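Local coordinates for CdiA-CT toxin, Conserved domain protein (Yersinia pseudotuberculosis serotype O:3, PDB 4ZQU) that is the toxic C-terminal domain of a CdiA protein, probably a nuclease of the PDDEXK type, held in complex with its immunity protein CdiI, at residues Glu4-Ser15 with Tyr26-Ala37; Thr42-Pro51 with Val92-Glu103. All coordinates share one frame; numbering follows the deposited sequence.

Contact 1. Residues Glu4-Ser15 with Tyr26-Ala37; sequences EDYVGKTLPVGS and YFDRATGAVVSA
Ser15 O is gripped by two neighbours on the strand: Phe27 N donates to it at 2.7 Å, 155° at the hydrogen and tilted from the carbonyl plane, and Tyr26 CA makes a CA-H...O contact with the same Ser15 O at 3.3 Å. Phe27 O in turn receives a CA-H...O contact from Ser15. The serine side chain turns back on its own segment, OG donating to Pro12 O at 2.7 Å within the type II turn Pro12-Ser15. A water ties this turn to the other segment, donating to Val13 O and Ser15 OG and accepting from Arg29 N.

The ring of Tyr26 is the centre of the apolar packing. Leu11 CD1 comes obliquely against it at CG (3.6 Å), and Val7 CG1 reaches Tyr26 CE2 at 3.7 Å, while the backbone of Gly8 lies close to the phenol end. With CG1 anti to its backbone N (chi1 171°), Val7 forks: CG1 also meets Val35 CG1 (3.9 Å), and CG2 meets Ala37 CB (3.8 Å). At the far end Asp28 OD1 accepts from Ala30 N, an Asx turn, on its anti lone pair, and from Thr31 N, which comes from above the carboxylate plane; it is also salt-bridged to Arg69 of the CdiI chain. Arg29 NH1 bonds to Ser29 of that chain.

Helix 4-9 runs roughly antiparallel to strand 33-37 (147° between their directions) over one face of the mixed sheet. Strand 26-27 forms one edge of that sheet within the chain, pairing antiparallel with strand 33-39, which has strand 85-92 alongside.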
loop_
_atom_site.group_PDB
_atom_site.type_symbol
_atom_site.label_atom_id
_atom_site.label_comp_id
_atom_site.label_asym_id
_atom_site.label_seq_id
_atom_site.Cartn_x
_atom_site.Cartn_y
_atom_site.Cartn_z
ATOM N N GLU A 4 13.588 -3.864 -12.576
ATOM C CA GLU A 4 12.939 -3.409 -11.353
ATOM C C GLU A 4 13.969 -3.033 -10.293
ATOM O O GLU A 4 13.781 -2.071 -9.549
ATOM C CB GLU A 4 11.991 -4.487 -10.817
ATOM C CG GLU A 4 11.035 -3.994 -9.739
ATOM C CD GLU A 4 9.912 -4.976 -9.452
ATOM O OE1 GLU A 4 9.930 -6.092 -10.015
ATOM O OE2 GLU A 4 9.006 -4.627 -8.665
ATOM N N ASP A 5 15.061 -3.787 -10.239
ATOM C CA ASP A 5 16.122 -3.529 -9.274
ATOM C C ASP A 5 16.969 -2.333 -9.688
ATOM O O ASP A 5 17.406 -1.547 -8.845
ATOM C CB ASP A 5 16.998 -4.771 -9.108
ATOM C CG ASP A 5 16.239 -5.940 -8.516
ATOM O OD1 ASP A 5 16.262 -6.099 -7.278
ATOM O OD2 ASP A 5 15.605 -6.691 -9.285
ATOM N N TYR A 6 17.194 -2.205 -10.991
ATOM C CA TYR A 6 17.942 -1.083 -11.545
ATOM C C TYR A 6 17.244 0.243 -11.255
ATOM O O TYR A 6 17.893 1.251 -10.964
ATOM C CB TYR A 6 18.128 -1.268 -13.053
ATOM C CG TYR A 6 18.779 -0.092 -13.737
ATOM C CD1 TYR A 6 20.159 0.029 -13.782
ATOM C CD2 TYR A 6 18.012 0.898 -14.341
ATOM C CE1 TYR A 6 20.759 1.104 -14.408
ATOM C CE2 TYR A 6 18.603 1.977 -14.968
ATOM C CZ TYR A 6 19.977 2.075 -14.998
ATOM O OH TYR A 6 20.573 3.147 -15.622
ATOM N N VAL A 7 15.918 0.236 -11.341
ATOM C CA VAL A 7 15.119 1.411 -11.023
ATOM C C VAL A 7 15.354 1.840 -9.574
ATOM O O VAL A 7 15.370 3.028 -9.261
ATOM C CB VAL A 7 13.612 1.143 -11.265
ATOM C CG1 VAL A 7 12.754 2.279 -10.722
ATOM C CG2 VAL A 7 13.347 0.935 -12.750
ATOM N N GLY A 8 15.565 0.866 -8.696
ATOM C CA GLY A 8 15.795 1.147 -7.291
ATOM C C GLY A 8 17.125 1.803 -6.969
ATOM O O GLY A 8 17.276 2.421 -5.916
ATOM N N LYS A 9 18.088 1.670 -7.876
ATOM C CA LYS A 9 19.421 2.228 -7.667
ATOM C C LYS A 9 19.406 3.755 -7.656
ATOM O O LYS A 9 20.249 4.386 -7.019
ATOM C CB LYS A 9 20.376 1.716 -8.739
ATOM N N THR A 10 18.440 4.340 -8.357
ATOM C CA THR A 10 18.334 5.792 -8.477
ATOM C C THR A 10 17.339 6.371 -7.471
ATOM O O THR A 10 17.031 7.562 -7.503
ATOM C CB THR A 10 17.905 6.205 -9.907
ATOM O OG1 THR A 10 18.007 7.628 -10.056
ATOM C CG2 THR A 10 16.475 5.773 -10.187
ATOM N N LEU A 11 16.846 5.522 -6.575
ATOM C CA LEU A 11 15.824 5.920 -5.614
ATOM C C LEU A 11 16.307 5.746 -4.174
ATOM O O LEU A 11 17.155 4.894 -3.903
ATOM C CB LEU A 11 14.545 5.112 -5.847
ATOM C CG LEU A 11 13.899 5.313 -7.217
ATOM C CD1 LEU A 11 12.662 4.447 -7.357
ATOM C CD2 LEU A 11 13.561 6.777 -7.429
ATOM N N PRO A 12 15.769 6.562 -3.246
ATOM C CA PRO A 12 16.132 6.488 -1.824
ATOM C C PRO A 12 15.871 5.108 -1.220
ATOM O O PRO A 12 14.983 4.396 -1.689
ATOM C CB PRO A 12 15.228 7.545 -1.178
ATOM C CG PRO A 12 14.916 8.493 -2.277
ATOM C CD PRO A 12 14.814 7.652 -3.507
ATOM N N VAL A 13 16.637 4.736 -0.197
ATOM C CA VAL A 13 16.491 3.423 0.423
ATOM C C VAL A 13 15.148 3.297 1.132
ATOM O O VAL A 13 14.605 4.279 1.639
ATOM C CB VAL A 13 17.625 3.135 1.428
ATOM C CG1 VAL A 13 18.950 2.985 0.702
ATOM C CG2 VAL A 13 17.708 4.233 2.471
ATOM N N GLY A 14 14.613 2.080 1.150
ATOM C CA GLY A 14 13.332 1.813 1.779
ATOM C C GLY A 14 12.153 2.100 0.871
ATOM O O GLY A 14 11.002 1.999 1.292
ATOM N N SER A 15 12.439 2.451 -0.379
ATOM C CA SER A 15 11.394 2.799 -1.335
ATOM C C SER A 15 10.705 1.576 -1.923
ATOM O O SER A 15 9.533 1.641 -2.291
ATOM C CB SER A 15 11.970 3.653 -2.467
ATOM O OG SER A 15 12.346 4.933 -1.997
ATOM N N TYR A 26 7.931 1.028 -6.443
ATOM C CA TYR A 26 8.654 1.874 -5.501
ATOM C C TYR A 26 7.777 2.986 -4.948
ATOM O O TYR A 26 6.869 3.473 -5.620
ATOM C CB TYR A 26 9.891 2.478 -6.161
ATOM C CG TYR A 26 10.940 1.456 -6.493
ATOM C CD1 TYR A 26 11.893 1.085 -5.557
ATOM C CD2 TYR A 26 10.973 0.849 -7.741
ATOM C CE1 TYR A 26 12.852 0.141 -5.852
ATOM C CE2 TYR A 26 11.930 -0.095 -8.047
ATOM C CZ TYR A 26 12.865 -0.446 -7.097
ATOM O OH TYR A 26 13.824 -1.385 -7.396
ATOM N N PHE A 27 8.065 3.387 -3.716
ATOM C CA PHE A 27 7.344 4.469 -3.072
ATOM C C PHE A 27 8.305 5.304 -2.243
ATOM O O PHE A 27 8.880 4.810 -1.275
ATOM C CB PHE A 27 6.219 3.917 -2.193
ATOM C CG PHE A 27 5.329 4.976 -1.602
ATOM C CD1 PHE A 27 4.933 6.065 -2.353
ATOM C CD2 PHE A 27 4.888 4.880 -0.295
ATOM C CE1 PHE A 27 4.110 7.039 -1.814
ATOM C CE2 PHE A 27 4.069 5.854 0.249
ATOM C CZ PHE A 27 3.681 6.931 -0.512
ATOM N N ASP A 28 8.498 6.560 -2.633
ATOM C CA ASP A 28 9.305 7.475 -1.834
ATOM C C ASP A 28 8.554 7.754 -0.540
ATOM O O ASP A 28 7.565 8.481 -0.531
ATOM C CB ASP A 28 9.594 8.769 -2.600
ATOM C CG ASP A 28 10.649 9.631 -1.922
ATOM O OD1 ASP A 28 10.615 9.764 -0.681
ATOM O OD2 ASP A 28 11.511 10.185 -2.635
ATOM N N ARG A 29 9.030 7.168 0.553
ATOM C CA ARG A 29 8.300 7.189 1.814
ATOM C C ARG A 29 8.201 8.583 2.416
ATOM O O ARG A 29 7.414 8.809 3.333
ATOM C CB ARG A 29 8.953 6.240 2.820
ATOM C CG ARG A 29 9.233 4.855 2.272
ATOM C CD ARG A 29 7.984 4.193 1.705
ATOM N NE ARG A 29 8.307 2.892 1.130
ATOM C CZ ARG A 29 7.818 1.736 1.565
ATOM N NH1 ARG A 29 6.958 1.713 2.571
ATOM N NH2 ARG A 29 8.180 0.602 0.984
ATOM N N ALA A 30 8.993 9.517 1.900
ATOM C CA ALA A 30 8.991 10.879 2.421
ATOM C C ALA A 30 8.236 11.859 1.519
ATOM O O ALA A 30 7.458 12.679 2.008
ATOM C CB ALA A 30 10.413 11.355 2.638
ATOM N N THR A 31 8.457 11.780 0.209
ATOM C CA THR A 31 7.861 12.748 -0.713
ATOM C C THR A 31 6.519 12.292 -1.286
ATOM O O THR A 31 5.678 13.122 -1.631
ATOM C CB THR A 31 8.804 13.069 -1.892
ATOM O OG1 THR A 31 8.834 11.965 -2.805
ATOM C CG2 THR A 31 10.207 13.362 -1.391
ATOM N N GLY A 32 6.320 10.985 -1.401
ATOM C CA GLY A 32 5.055 10.459 -1.880
ATOM C C GLY A 32 5.041 10.157 -3.365
ATOM O O GLY A 32 3.993 9.864 -3.940
ATOM N N ALA A 33 6.209 10.237 -3.989
ATOM C CA ALA A 33 6.347 9.898 -5.397
ATOM C C ALA A 33 6.303 8.387 -5.583
ATOM O O ALA A 33 7.107 7.668 -4.993
ATOM C CB ALA A 33 7.640 10.462 -5.949
ATOM N N VAL A 34 5.363 7.900 -6.389
ATOM C CA VAL A 34 5.310 6.471 -6.684
ATOM C C VAL A 34 5.927 6.179 -8.046
ATOM O O VAL A 34 5.826 6.980 -8.975
ATOM C CB VAL A 34 3.870 5.911 -6.651
ATOM C CG1 VAL A 34 3.253 6.110 -5.287
ATOM C CG2 VAL A 34 3.010 6.555 -7.718
ATOM N N VAL A 35 6.578 5.027 -8.150
ATOM C CA VAL A 35 7.199 4.617 -9.397
ATOM C C VAL A 35 6.773 3.205 -9.775
ATOM O O VAL A 35 6.842 2.285 -8.960
ATOM C CB VAL A 35 8.737 4.673 -9.311
ATOM C CG1 VAL A 35 9.361 4.135 -10.589
ATOM C CG2 VAL A 35 9.206 6.092 -9.045
ATOM N N SER A 36 6.322 3.042 -11.013
ATOM C CA SER A 36 6.032 1.720 -11.548
ATOM C C SER A 36 7.082 1.329 -12.581
ATOM O O SER A 36 7.229 1.993 -13.608
ATOM C CB SER A 36 4.642 1.675 -12.170
ATOM O OG SER A 36 4.363 0.372 -12.652
ATOM N N ALA A 37 7.811 0.254 -12.298
ATOM C CA ALA A 37 8.870 -0.222 -13.179
ATOM C C ALA A 37 8.343 -1.259 -14.159
ATOM O O ALA A 37 8.106 -2.409 -13.792
ATOM C CB ALA A 37 10.021 -0.802 -12.362
HETATM O O HOH W 1 12.008 5.913 0.641
#

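Contact 2. Residues Thr42-Pro51 with Val92-Glu103; sequences TQTMAKLSNP and VPVNTTKAQWTE
Two side-chain amides, of Gln100 and Asn95, make the polar links: Gln100 NE2 donates to Met45 O at 2.7 Å, in a short but distinctly bent bond, and, weakly, to Leu48 O at 3.4 Å, so one nitrogen spans two carbonyls at the C-terminal end of helix 42-47. The other end of the amide is held too: Gln100 OE1 accepts from Thr97 N at 2.9 Å, while Gln100 N is capped by Thr97 OG1. This capping box starts helix 98-113, and, with the Thr97 N bond fixing which way the amide is turned, its NH2 faces helix 42-47. Asn95 forms the second link, its ND2 giving a bond to Thr42 O (3.1 Å, 155° at the hydrogen), a carbonyl that also accepts from Ala46 N. Asn95 OD1, by contrast, is buried with no polar partner in the model, facing the CA and CG2 of Thr42.

Most of the apolar packing is by Met45. Its chain, bent at chi2 (61°) and again at chi3 (78°), curls so that CE lies 3.6 Å from Pro93 CD and 4.0 Å from Val92 CG1. The thioether slides past the Gln100 amide in the opposite direction, with SD against CD and OE1, and CE also nears Thr96 OG1, which is itself bonded to Pro93 O. Next to Met45, Thr42 CG2 rests on Pro93 CB at 3.6 Å.

Van der Waals contact also joins Glu103 OE2 to Pro51 CA, at 3.5 Å. That carboxylate has its polar partners in Tyr55 N and Asn52 N, around the start of helix 53-66. Met45 and Leu48 pack on Val54 of the same helix. Helix 42-47 lies against the N-terminal ends of helices 53-66 and 98-113, which meet each other through Glu103, beyond the end of strand 85-92.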
loop_
_atom_site.group_PDB
_atom_site.type_symbol
_atom_site.label_atom_id
_atom_site.label_comp_id
_atom_site.label_asym_id
_atom_site.label_seq_id
_atom_site.Cartn_x
_atom_site.Cartn_y
_atom_site.Cartn_z
ATOM N N THR A 42 13.202 -8.082 -25.718
ATOM C CA THR A 42 13.215 -8.230 -27.170
ATOM C C THR A 42 12.148 -9.203 -27.662
ATOM O O THR A 42 11.549 -8.998 -28.718
ATOM C CB THR A 42 14.590 -8.711 -27.670
ATOM O OG1 THR A 42 14.907 -9.971 -27.065
ATOM C CG2 THR A 42 15.669 -7.698 -27.318
ATOM N N GLN A 43 11.914 -10.258 -26.890
ATOM C CA GLN A 43 10.954 -11.283 -27.274
ATOM C C GLN A 43 9.517 -10.785 -27.170
ATOM O O GLN A 43 8.714 -10.997 -28.080
ATOM C CB GLN A 43 11.141 -12.531 -26.414
ATOM C CG GLN A 43 12.473 -13.226 -26.632
ATOM C CD GLN A 43 12.617 -13.803 -28.027
ATOM O OE1 GLN A 43 13.256 -13.208 -28.896
ATOM N NE2 GLN A 43 12.021 -14.970 -28.248
ATOM N N THR A 44 9.202 -10.125 -26.058
ATOM C CA THR A 44 7.862 -9.593 -25.830
ATOM C C THR A 44 7.562 -8.444 -26.791
ATOM O O THR A 44 6.433 -8.292 -27.263
ATOM C CB THR A 44 7.692 -9.109 -24.377
ATOM O OG1 THR A 44 8.071 -10.157 -23.477
ATOM C CG2 THR A 44 6.249 -8.716 -24.105
ATOM N N MET A 45 8.580 -7.639 -27.080
ATOM C CA MET A 45 8.447 -6.547 -28.037
ATOM C C MET A 45 8.186 -7.096 -29.436
ATOM O O MET A 45 7.412 -6.527 -30.206
ATOM C CB MET A 45 9.700 -5.667 -28.030
ATOM C CG MET A 45 9.594 -4.437 -28.914
ATOM S SD MET A 45 8.262 -3.335 -28.399
ATOM C CE MET A 45 9.017 -2.516 -27.003
ATOM N N ALA A 46 8.834 -8.211 -29.755
ATOM C CA ALA A 46 8.618 -8.885 -31.026
ATOM C C ALA A 46 7.233 -9.522 -31.074
ATOM O O ALA A 46 6.593 -9.555 -32.126
ATOM C CB ALA A 46 9.690 -9.934 -31.258
ATOM N N LYS A 47 6.776 -10.023 -29.930
ATOM C CA LYS A 47 5.488 -10.706 -29.848
ATOM C C LYS A 47 4.321 -9.742 -30.059
ATOM O O LYS A 47 3.345 -10.074 -30.732
ATOM C CB LYS A 47 5.353 -11.416 -28.508
ATOM N N LEU A 48 4.427 -8.549 -29.481
ATOM C CA LEU A 48 3.400 -7.524 -29.639
ATOM C C LEU A 48 3.600 -6.757 -30.943
ATOM O O LEU A 48 3.787 -5.541 -30.939
ATOM C CB LEU A 48 3.415 -6.562 -28.451
ATOM C CG LEU A 48 3.147 -7.193 -27.085
ATOM C CD1 LEU A 48 3.261 -6.155 -25.984
ATOM C CD2 LEU A 48 1.779 -7.846 -27.062
ATOM N N SER A 49 3.549 -7.482 -32.056
ATOM C CA SER A 49 3.855 -6.913 -33.362
ATOM C C SER A 49 2.643 -6.245 -33.998
ATOM O O SER A 49 2.786 -5.309 -34.786
ATOM C CB SER A 49 4.395 -7.996 -34.296
ATOM O OG SER A 49 3.418 -8.996 -34.524
ATOM N N ASN A 50 1.455 -6.734 -33.665
ATOM C CA ASN A 50 0.231 -6.159 -34.204
ATOM C C ASN A 50 0.039 -4.741 -33.700
ATOM O O ASN A 50 0.469 -4.414 -32.596
ATOM C CB ASN A 50 -0.978 -7.017 -33.839
ATOM C CG ASN A 50 -1.018 -8.316 -34.611
ATOM O OD1 ASN A 50 -0.551 -8.389 -35.749
ATOM N ND2 ASN A 50 -1.576 -9.352 -33.997
ATOM N N PRO A 51 -0.586 -3.885 -34.523
ATOM C CA PRO A 51 -0.869 -2.498 -34.142
ATOM C C PRO A 51 -1.642 -2.401 -32.832
ATOM O O PRO A 51 -2.444 -3.287 -32.531
ATOM C CB PRO A 51 -1.703 -1.981 -35.315
ATOM C CG PRO A 51 -1.233 -2.783 -36.475
ATOM C CD PRO A 51 -0.947 -4.153 -35.927
ATOM N N VAL A 92 12.637 -0.327 -22.921
ATOM C CA VAL A 92 12.356 -0.866 -24.249
ATOM C C VAL A 92 13.650 -1.311 -24.938
ATOM O O VAL A 92 14.696 -0.683 -24.775
ATOM C CB VAL A 92 11.612 0.161 -25.139
ATOM C CG1 VAL A 92 10.233 0.462 -24.567
ATOM C CG2 VAL A 92 12.424 1.436 -25.294
ATOM N N PRO A 93 13.581 -2.411 -25.705
ATOM C CA PRO A 93 14.760 -3.001 -26.344
ATOM C C PRO A 93 15.164 -2.310 -27.642
ATOM O O PRO A 93 14.525 -1.348 -28.066
ATOM C CB PRO A 93 14.313 -4.436 -26.617
ATOM C CG PRO A 93 12.854 -4.320 -26.844
ATOM C CD PRO A 93 12.366 -3.202 -25.965
ATOM N N VAL A 94 16.220 -2.817 -28.268
ATOM C CA VAL A 94 16.776 -2.214 -29.472
ATOM C C VAL A 94 15.980 -2.566 -30.726
ATOM O O VAL A 94 16.004 -1.825 -31.708
ATOM C CB VAL A 94 18.242 -2.641 -29.676
ATOM C CG1 VAL A 94 19.108 -2.106 -28.547
ATOM C CG2 VAL A 94 18.348 -4.156 -29.760
ATOM N N ASN A 95 15.270 -3.691 -30.688
ATOM C CA ASN A 95 14.499 -4.139 -31.845
ATOM C C ASN A 95 13.124 -3.480 -31.919
ATOM O O ASN A 95 12.254 -3.923 -32.671
ATOM C CB ASN A 95 14.346 -5.664 -31.832
ATOM C CG ASN A 95 13.484 -6.158 -30.683
ATOM O OD1 ASN A 95 13.507 -5.597 -29.589
ATOM N ND2 ASN A 95 12.718 -7.216 -30.929
ATOM N N THR A 96 12.933 -2.425 -31.132
ATOM C CA THR A 96 11.700 -1.651 -31.172
ATOM C C THR A 96 11.587 -0.926 -32.508
ATOM O O THR A 96 12.432 -0.097 -32.847
ATOM C CB THR A 96 11.634 -0.627 -30.022
ATOM O OG1 THR A 96 11.762 -1.304 -28.765
ATOM C CG2 THR A 96 10.317 0.134 -30.059
ATOM N N THR A 97 10.546 -1.248 -33.268
ATOM C CA THR A 97 10.369 -0.667 -34.592
ATOM C C THR A 97 9.786 0.735 -34.502
ATOM O O THR A 97 9.251 1.132 -33.467
ATOM C CB THR A 97 9.456 -1.534 -35.470
ATOM O OG1 THR A 97 8.108 -1.433 -35.002
ATOM C CG2 THR A 97 9.893 -2.985 -35.422
ATOM N N LYS A 98 9.896 1.478 -35.599
ATOM C CA LYS A 98 9.358 2.830 -35.686
ATOM C C LYS A 98 7.866 2.832 -35.393
ATOM O O LYS A 98 7.361 3.710 -34.694
ATOM C CB LYS A 98 9.628 3.418 -37.073
ATOM C CG LYS A 98 11.075 3.282 -37.521
ATOM C CD LYS A 98 11.225 3.517 -39.012
ATOM C CE LYS A 98 10.823 4.928 -39.390
ATOM N NZ LYS A 98 10.999 5.166 -40.849
ATOM N N ALA A 99 7.170 1.833 -35.928
ATOM C CA ALA A 99 5.741 1.676 -35.692
ATOM C C ALA A 99 5.449 1.464 -34.211
ATOM O O ALA A 99 4.406 1.882 -33.708
ATOM C CB ALA A 99 5.199 0.517 -36.507
ATOM N N GLN A 100 6.377 0.815 -33.518
ATOM C CA GLN A 100 6.220 0.548 -32.096
ATOM C C GLN A 100 6.552 1.780 -31.258
ATOM O O GLN A 100 5.921 2.027 -30.231
ATOM C CB GLN A 100 7.086 -0.642 -31.682
ATOM C CG GLN A 100 6.510 -1.981 -32.133
ATOM C CD GLN A 100 7.432 -3.153 -31.862
ATOM O OE1 GLN A 100 8.655 -3.018 -31.895
ATOM N NE2 GLN A 100 6.847 -4.314 -31.591
ATOM N N TRP A 101 7.534 2.556 -31.704
ATOM C CA TRP A 101 7.854 3.823 -31.057
ATOM C C TRP A 101 6.689 4.797 -31.142
ATOM O O TRP A 101 6.522 5.658 -30.279
ATOM C CB TRP A 101 9.097 4.454 -31.682
ATOM C CG TRP A 101 10.359 4.029 -31.020
ATOM C CD1 TRP A 101 11.348 3.254 -31.554
ATOM C CD2 TRP A 101 10.769 4.342 -29.685
ATOM N NE1 TRP A 101 12.352 3.072 -30.636
ATOM C CE2 TRP A 101 12.020 3.729 -29.479
ATOM C CE3 TRP A 101 10.199 5.083 -28.646
ATOM C CZ2 TRP A 101 12.711 3.833 -28.272
ATOM C CZ3 TRP A 101 10.888 5.188 -27.453
ATOM C CH2 TRP A 101 12.130 4.565 -27.275
ATOM N N THR A 102 5.893 4.661 -32.198
ATOM C CA THR A 102 4.704 5.481 -32.375
ATOM C C THR A 102 3.680 5.176 -31.287
ATOM O O THR A 102 3.005 6.078 -30.787
ATOM C CB THR A 102 4.077 5.258 -33.760
ATOM O OG1 THR A 102 5.031 5.595 -34.773
ATOM C CG2 THR A 102 2.844 6.120 -33.934
ATOM N N GLU A 103 3.577 3.902 -30.917
ATOM C CA GLU A 103 2.682 3.483 -29.842
ATOM C C GLU A 103 3.238 3.906 -28.488
ATOM O O GLU A 103 2.489 4.301 -27.594
ATOM C CB GLU A 103 2.464 1.969 -29.868
ATOM C CG GLU A 103 2.029 1.418 -31.216
ATOM C CD GLU A 103 1.411 0.038 -31.110
ATOM O OE1 GLU A 103 1.025 -0.355 -29.990
ATOM O OE2 GLU A 103 1.316 -0.655 -32.145
#

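Overall arrangement
From the N terminus, helix 3-9 and the turn after it meet strands 26-27 and 33-39 in contact 1, closing a loop of ten residues without helix or strand. Strand 33-39 is followed, after two residues, by helix 42-47, where contact 2 begins. Its partner begins at the last residue of strand 85-92, after helix 53-66 and the two-stranded sheet, so contact 2 closes a much longer loop. The two are in series, neither nested nor crossed, with centres 27 Å apart on opposite sides of the chain's centre. Contact 1 ties the N-terminal helix to the sheet edge near CdiI; contact 2 joins helix 42-47 to the loop after strand 85-92 and the start of helix 98-113.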